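Local coordinates for protein soluble lytic murein transglycosylase (Pseudomonas aeruginosa, PDB 5OHU) that turns over bacterial cell-wall peptidoglycan as a lytic transglycosylase, probably by cleaving its glycosidic bonds, at residues T148-W153 against E178-K183; W182-L187 against Y194-H199. One frame throughout, in Å; residues are numbered along the deposited sequence.

Helix 178-190 serves both contacts: its first turns meet helix 142-153 in interaction 1, and the turns that follow meet helix 194-201 in interaction 2. The centres of the two contacts lie about 11 Å apart, and W182 and K183 belong to both ranges. W153 of interaction 1 packs on R184 of interaction 2, with W153 O 3.1 Å from R184 CD. A phosphate ion, probably from the crystallisation liquor, is gripped by R184 and comes within about 4 Å of the W153 side chain, nearest atoms. Side-by-side helices of this kind are consistent with the superhelical, ring-shaped alpha-helical part of Slt70-like transglycosylases.

Interaction 1: residues T148-W153 against E178-K183; sequences TSERLW and EEKVWK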
loop_
_atom_site.group_PDB
_atom_site.type_symbol
_atom_site.label_atom_id
_atom_site.label_comp_id
_atom_site.label_asym_id
_atom_site.label_seq_id
_atom_site.Cartn_x
_atom_site.Cartn_y
_atom_site.Cartn_z
ATOM N N THR A 148 4.541 11.440 26.025
ATOM C CA THR A 148 4.282 11.988 24.699
ATOM C C THR A 148 5.575 12.458 24.043
ATOM O O THR A 148 5.801 12.207 22.854
ATOM C CB THR A 148 3.281 13.141 24.786
ATOM O OG1 THR A 148 2.087 12.687 25.429
ATOM C CG2 THR A 148 2.939 13.666 23.387
ATOM N N SER A 149 6.427 13.145 24.807
ATOM C CA SER A 149 7.714 13.595 24.289
ATOM C C SER A 149 8.539 12.428 23.756
ATOM O O SER A 149 9.043 12.473 22.627
ATOM C CB SER A 149 8.493 14.325 25.386
ATOM O OG SER A 149 7.768 15.422 25.887
ATOM N N GLU A 150 8.698 11.378 24.563
ATOM C CA GLU A 150 9.560 10.269 24.165
ATOM C C GLU A 150 9.042 9.598 22.905
ATOM O O GLU A 150 9.816 9.309 21.986
ATOM C CB GLU A 150 9.675 9.260 25.304
ATOM C CG GLU A 150 10.698 8.174 25.058
ATOM C CD GLU A 150 11.170 7.538 26.344
ATOM O OE1 GLU A 150 11.453 8.279 27.310
ATOM O OE2 GLU A 150 11.254 6.296 26.391
ATOM N N ARG A 151 7.731 9.368 22.833
ATOM C CA ARG A 151 7.148 8.749 21.643
ATOM C C ARG A 151 7.371 9.607 20.398
ATOM O O ARG A 151 7.664 9.089 19.315
ATOM C CB ARG A 151 5.653 8.506 21.867
ATOM C CG ARG A 151 4.940 7.868 20.683
ATOM C CD ARG A 151 3.427 7.795 20.898
ATOM N NE ARG A 151 2.794 9.117 20.953
ATOM C CZ ARG A 151 2.337 9.784 19.893
ATOM N NH1 ARG A 151 2.440 9.268 18.671
ATOM N NH2 ARG A 151 1.773 10.978 20.054
ATOM N N LEU A 152 7.203 10.919 20.519
ATOM C CA LEU A 152 7.480 11.775 19.376
ATOM C C LEU A 152 8.970 11.942 19.146
ATOM O O LEU A 152 9.376 12.280 18.029
ATOM C CB LEU A 152 6.827 13.147 19.562
ATOM C CG LEU A 152 5.307 13.039 19.466
ATOM C CD1 LEU A 152 4.644 14.165 20.267
ATOM C CD2 LEU A 152 4.902 13.073 18.017
ATOM N N TRP A 153 9.782 11.733 20.185
ATOM C CA TRP A 153 11.222 11.879 20.047
ATOM C C TRP A 153 11.825 10.661 19.361
ATOM O O TRP A 153 12.755 10.801 18.557
ATOM C CB TRP A 153 11.868 12.103 21.421
ATOM C CG TRP A 153 13.366 11.989 21.393
ATOM C CD1 TRP A 153 14.120 10.885 21.696
ATOM C CD2 TRP A 153 14.293 13.018 21.022
ATOM N NE1 TRP A 153 15.452 11.166 21.539
ATOM C CE2 TRP A 153 15.590 12.467 21.123
ATOM C CE3 TRP A 153 14.149 14.350 20.605
ATOM C CZ2 TRP A 153 16.734 13.192 20.812
ATOM C CZ3 TRP A 153 15.277 15.073 20.298
ATOM C CH2 TRP A 153 16.561 14.496 20.408
ATOM N N GLU A 178 21.549 10.513 27.384
ATOM C CA GLU A 178 22.370 10.093 26.252
ATOM C C GLU A 178 21.807 8.833 25.601
ATOM O O GLU A 178 21.841 8.692 24.375
ATOM C CB GLU A 178 23.822 9.873 26.680
ATOM C CG GLU A 178 24.703 9.446 25.507
ATOM C CD GLU A 178 26.175 9.354 25.846
ATOM O OE1 GLU A 178 26.516 8.777 26.898
ATOM O OE2 GLU A 178 26.989 9.868 25.050
ATOM N N GLU A 179 21.243 7.925 26.397
ATOM C CA GLU A 179 20.701 6.699 25.824
ATOM C C GLU A 179 19.542 6.999 24.870
ATOM O O GLU A 179 19.417 6.366 23.819
ATOM C CB GLU A 179 20.274 5.762 26.956
ATOM C CG GLU A 179 19.619 4.442 26.518
ATOM C CD GLU A 179 20.573 3.516 25.746
ATOM O OE1 GLU A 179 20.082 2.624 25.029
ATOM O OE2 GLU A 179 21.813 3.684 25.825
ATOM N N LYS A 180 18.707 7.996 25.197
ATOM C CA LYS A 180 17.599 8.364 24.314
ATOM C C LYS A 180 18.082 9.092 23.065
ATOM O O LYS A 180 17.476 8.949 21.996
ATOM C CB LYS A 180 16.586 9.230 25.063
ATOM C CG LYS A 180 15.973 8.535 26.257
ATOM C CD LYS A 180 15.169 9.516 27.079
ATOM C CE LYS A 180 14.505 8.842 28.257
ATOM N NZ LYS A 180 13.999 9.861 29.216
ATOM N N VAL A 181 19.146 9.889 23.175
ATOM C CA VAL A 181 19.791 10.420 21.978
ATOM C C VAL A 181 20.280 9.275 21.105
ATOM O O VAL A 181 20.061 9.255 19.886
ATOM C CB VAL A 181 20.950 11.360 22.354
ATOM C CG1 VAL A 181 21.543 12.002 21.089
ATOM C CG2 VAL A 181 20.478 12.417 23.335
ATOM N N TRP A 182 20.943 8.300 21.729
ATOM C CA TRP A 182 21.461 7.147 21.004
ATOM C C TRP A 182 20.354 6.383 20.282
ATOM O O TRP A 182 20.481 6.078 19.092
ATOM C CB TRP A 182 22.218 6.233 21.967
ATOM C CG TRP A 182 22.823 5.026 21.294
ATOM C CD1 TRP A 182 22.312 3.764 21.283
ATOM C CD2 TRP A 182 24.034 4.979 20.529
ATOM N NE1 TRP A 182 23.138 2.926 20.564
ATOM C CE2 TRP A 182 24.204 3.645 20.095
ATOM C CE3 TRP A 182 24.997 5.928 20.179
ATOM C CZ2 TRP A 182 25.302 3.238 19.323
ATOM C CZ3 TRP A 182 26.085 5.526 19.409
ATOM C CH2 TRP A 182 26.231 4.192 18.993
ATOM N N LYS A 183 19.253 6.066 20.983
ATOM C CA LYS A 183 18.142 5.384 20.325
ATOM C C LYS A 183 17.683 6.133 19.088
ATOM O O LYS A 183 17.408 5.525 18.045
ATOM C CB LYS A 183 16.931 5.252 21.241
ATOM C CG LYS A 183 16.779 4.063 22.137
ATOM C CD LYS A 183 17.408 4.318 23.440
ATOM C CE LYS A 183 16.957 3.294 24.469
ATOM N NZ LYS A 183 16.959 1.933 23.840
#
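W153 reaches from the end of helix 142-153 to the first turn of helix 178-190, where its indole NE1 donates a hydrogen bond to K180 O at 3.0 Å. The bond is nearly straight at the hydrogen (169°), and the oxygen sits at the ring edge, in the indole plane. On the acceptor side the approach is less regular: the donor stands above the K180 carbonyl plane, 68° out of it. With CG anti to the backbone N, the ring swings across the gap and points its N-H at the neighbouring helix. The indole is buried; F167 meets it edge-to-face, L176 touches it, and the backbone N of V181 lies beside the same ring edge as K180 O.

The other half of the contact is looser and partly exposed. Here the extended chains of E150 and K180 cross at about a right angle. E150 OE1 lies 3.2 Å from K180 CE and forms a salt bridge to K180 NZ at 3.6 Å, so the carboxylate rests as much against the end of the methylene chain as against the ammonium. The firmer partner of K180 NZ is Q175 O, and W170 of helix 161-172 packs against both chains.

The axes of the two short segments stay 11.2 Å apart at an angle of 35°, so side chains span the gap between these two helices of the alpha-helical array. The buried indole N-H is thus satisfied by a backbone carbonyl, which should help to fix the rotation of the ring, whereas the charge pair beside it probably contributes more weakly.

Interaction 2: residues W182-L187 against Y194-H199; sequences WKRLKL and YSLASH. With PO4 (phosphate ion), chain B.
The R184 guanidinium carries L196 on one face, with CD1 4.2 Å above the plane and over its centre. On the other side of its plane, R184 NH1 meets the face of the W153 indole, a cation-pi pair in which the two flat groups are not stacked parallel. The edge is given to the phosphate, whose phosphorus lies in the guanidinium plane. Two nearly straight bonds make this a bidentate grip: R184 NH1 to PO4 O3 at 2.8 Å (168°) and R184 NH2 to PO4 O2 at 2.8 Å (171°). Q159 N also binds the ion.

R184 arrives here through an extended chain, crossing L196 at about a right angle; the other methyl, L196 CD2, approaches R184 NH2 to 3.8 Å. Bonds from R184 NE to V155 O and from NH2 to K157 O, with the phosphate, should fix its orientation, while the anion probably offsets its charge.

Beside it the helices meet through apolar groups. L185 CD1 lies 3.5 Å from A197 CB and 3.3 Å from A197 O, and the small alanine lets the backbones come close, with L185 CA and A197 CA 4.9 Å apart.

Helices 178-190 and 194-201 are consecutive. L185 also rests on L204 and A201, W182 packs on helix 208-219, and K186 lies along helix 235-251 with a salt bridge to D239, tying the pair into the alpha-helical array.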
loop_
_atom_site.group_PDB
_atom_site.type_symbol
_atom_site.label_atom_id
_atom_site.label_comp_id
_atom_site.label_asym_id
_atom_site.label_seq_id
_atom_site.Cartn_x
_atom_site.Cartn_y
_atom_site.Cartn_z
ATOM N N TRP A 182 20.943 8.300 21.729
ATOM C CA TRP A 182 21.461 7.147 21.004
ATOM C C TRP A 182 20.354 6.383 20.282
ATOM O O TRP A 182 20.481 6.078 19.092
ATOM C CB TRP A 182 22.218 6.233 21.967
ATOM C CG TRP A 182 22.823 5.026 21.294
ATOM C CD1 TRP A 182 22.312 3.764 21.283
ATOM C CD2 TRP A 182 24.034 4.979 20.529
ATOM N NE1 TRP A 182 23.138 2.926 20.564
ATOM C CE2 TRP A 182 24.204 3.645 20.095
ATOM C CE3 TRP A 182 24.997 5.928 20.179
ATOM C CZ2 TRP A 182 25.302 3.238 19.323
ATOM C CZ3 TRP A 182 26.085 5.526 19.409
ATOM C CH2 TRP A 182 26.231 4.192 18.993
ATOM N N LYS A 183 19.253 6.066 20.983
ATOM C CA LYS A 183 18.142 5.384 20.325
ATOM C C LYS A 183 17.683 6.133 19.088
ATOM O O LYS A 183 17.408 5.525 18.045
ATOM C CB LYS A 183 16.931 5.252 21.241
ATOM C CG LYS A 183 16.779 4.063 22.137
ATOM C CD LYS A 183 17.408 4.318 23.440
ATOM C CE LYS A 183 16.957 3.294 24.469
ATOM N NZ LYS A 183 16.959 1.933 23.840
ATOM N N ARG A 184 17.529 7.452 19.197
ATOM C CA ARG A 184 17.010 8.174 18.048
ATOM C C ARG A 184 18.035 8.198 16.924
ATOM O O ARG A 184 17.679 8.118 15.743
ATOM C CB ARG A 184 16.597 9.595 18.436
ATOM C CG ARG A 184 15.765 10.240 17.334
ATOM C CD ARG A 184 15.535 11.712 17.548
ATOM N NE ARG A 184 14.726 12.247 16.471
ATOM C CZ ARG A 184 14.449 13.539 16.294
ATOM N NH1 ARG A 184 14.916 14.457 17.133
ATOM N NH2 ARG A 184 13.701 13.906 15.271
ATOM N N LEU A 185 19.313 8.315 17.275
ATOM C CA LEU A 185 20.374 8.202 16.282
ATOM C C LEU A 185 20.226 6.917 15.482
ATOM O O LEU A 185 20.266 6.931 14.249
ATOM C CB LEU A 185 21.724 8.276 16.994
ATOM C CG LEU A 185 23.083 8.076 16.316
ATOM C CD1 LEU A 185 23.091 8.478 14.883
ATOM C CD2 LEU A 185 24.101 8.915 17.088
ATOM N N LYS A 186 20.008 5.799 16.172
ATOM C CA LYS A 186 19.849 4.521 15.493
ATOM C C LYS A 186 18.665 4.562 14.526
ATOM O O LYS A 186 18.781 4.151 13.359
ATOM C CB LYS A 186 19.691 3.433 16.553
ATOM C CG LYS A 186 19.690 2.007 16.060
ATOM C CD LYS A 186 19.707 1.035 17.246
ATOM C CE LYS A 186 18.880 -0.213 16.967
ATOM N NZ LYS A 186 18.989 -1.219 18.060
ATOM N N LEU A 187 17.531 5.112 14.984
ATOM C CA LEU A 187 16.350 5.227 14.133
ATOM C C LEU A 187 16.615 6.123 12.935
ATOM O O LEU A 187 16.127 5.852 11.830
ATOM C CB LEU A 187 15.179 5.778 14.942
ATOM C CG LEU A 187 14.736 4.858 16.067
ATOM C CD1 LEU A 187 13.716 5.543 16.976
ATOM C CD2 LEU A 187 14.158 3.599 15.447
ATOM N N TYR A 194 20.712 10.907 7.403
ATOM C CA TYR A 194 22.038 10.998 8.014
ATOM C C TYR A 194 22.350 12.386 8.546
ATOM O O TYR A 194 23.141 12.515 9.485
ATOM C CB TYR A 194 23.119 10.554 7.029
ATOM C CG TYR A 194 22.851 9.177 6.458
ATOM C CD1 TYR A 194 22.782 8.063 7.291
ATOM C CD2 TYR A 194 22.662 8.985 5.090
ATOM C CE1 TYR A 194 22.531 6.787 6.778
ATOM C CE2 TYR A 194 22.409 7.712 4.565
ATOM C CZ TYR A 194 22.348 6.619 5.417
ATOM O OH TYR A 194 22.105 5.362 4.906
ATOM N N SER A 195 21.736 13.429 7.993
ATOM C CA SER A 195 21.950 14.760 8.539
ATOM C C SER A 195 21.392 14.841 9.957
ATOM O O SER A 195 22.072 15.285 10.888
ATOM C CB SER A 195 21.316 15.801 7.618
ATOM O OG SER A 195 21.443 17.101 8.160
ATOM N N LEU A 196 20.157 14.373 10.147
ATOM C CA LEU A 196 19.632 14.193 11.491
ATOM C C LEU A 196 20.567 13.336 12.343
ATOM O O LEU A 196 20.977 13.746 13.434
ATOM C CB LEU A 196 18.237 13.571 11.417
ATOM C CG LEU A 196 17.614 13.289 12.789
ATOM C CD1 LEU A 196 17.604 14.501 13.677
ATOM C CD2 LEU A 196 16.221 12.676 12.663
ATOM N N ALA A 197 20.926 12.143 11.851
ATOM C CA ALA A 197 21.741 11.215 12.641
ATOM C C ALA A 197 23.064 11.849 13.050
ATOM O O ALA A 197 23.505 11.710 14.199
ATOM C CB ALA A 197 21.983 9.924 11.851
ATOM N N SER A 198 23.697 12.575 12.128
ATOM C CA SER A 198 24.968 13.210 12.447
ATOM C C SER A 198 24.790 14.341 13.448
ATOM O O SER A 198 25.666 14.558 14.292
ATOM C CB SER A 198 25.642 13.722 11.175
ATOM O OG SER A 198 26.038 12.640 10.353
ATOM N N HIS A 199 23.671 15.064 13.379
ATOM C CA HIS A 199 23.387 16.070 14.399
ATOM C C HIS A 199 23.173 15.423 15.766
ATOM O O HIS A 199 23.696 15.908 16.779
ATOM C CB HIS A 199 22.176 16.892 13.984
ATOM C CG HIS A 199 22.465 17.863 12.884
ATOM N ND1 HIS A 199 21.569 18.133 11.872
ATOM C CD2 HIS A 199 23.553 18.631 12.638
ATOM C CE1 HIS A 199 22.093 19.021 11.047
ATOM N NE2 HIS A 199 23.296 19.341 11.490
HETATM P P PO4 B . 13.896 17.774 15.582
HETATM O O1 PO4 B . 14.792 18.645 14.743
HETATM O O2 PO4 B . 13.332 16.668 14.731
HETATM O O3 PO4 B . 14.697 17.221 16.736
HETATM O O4 PO4 B . 12.754 18.595 16.131
#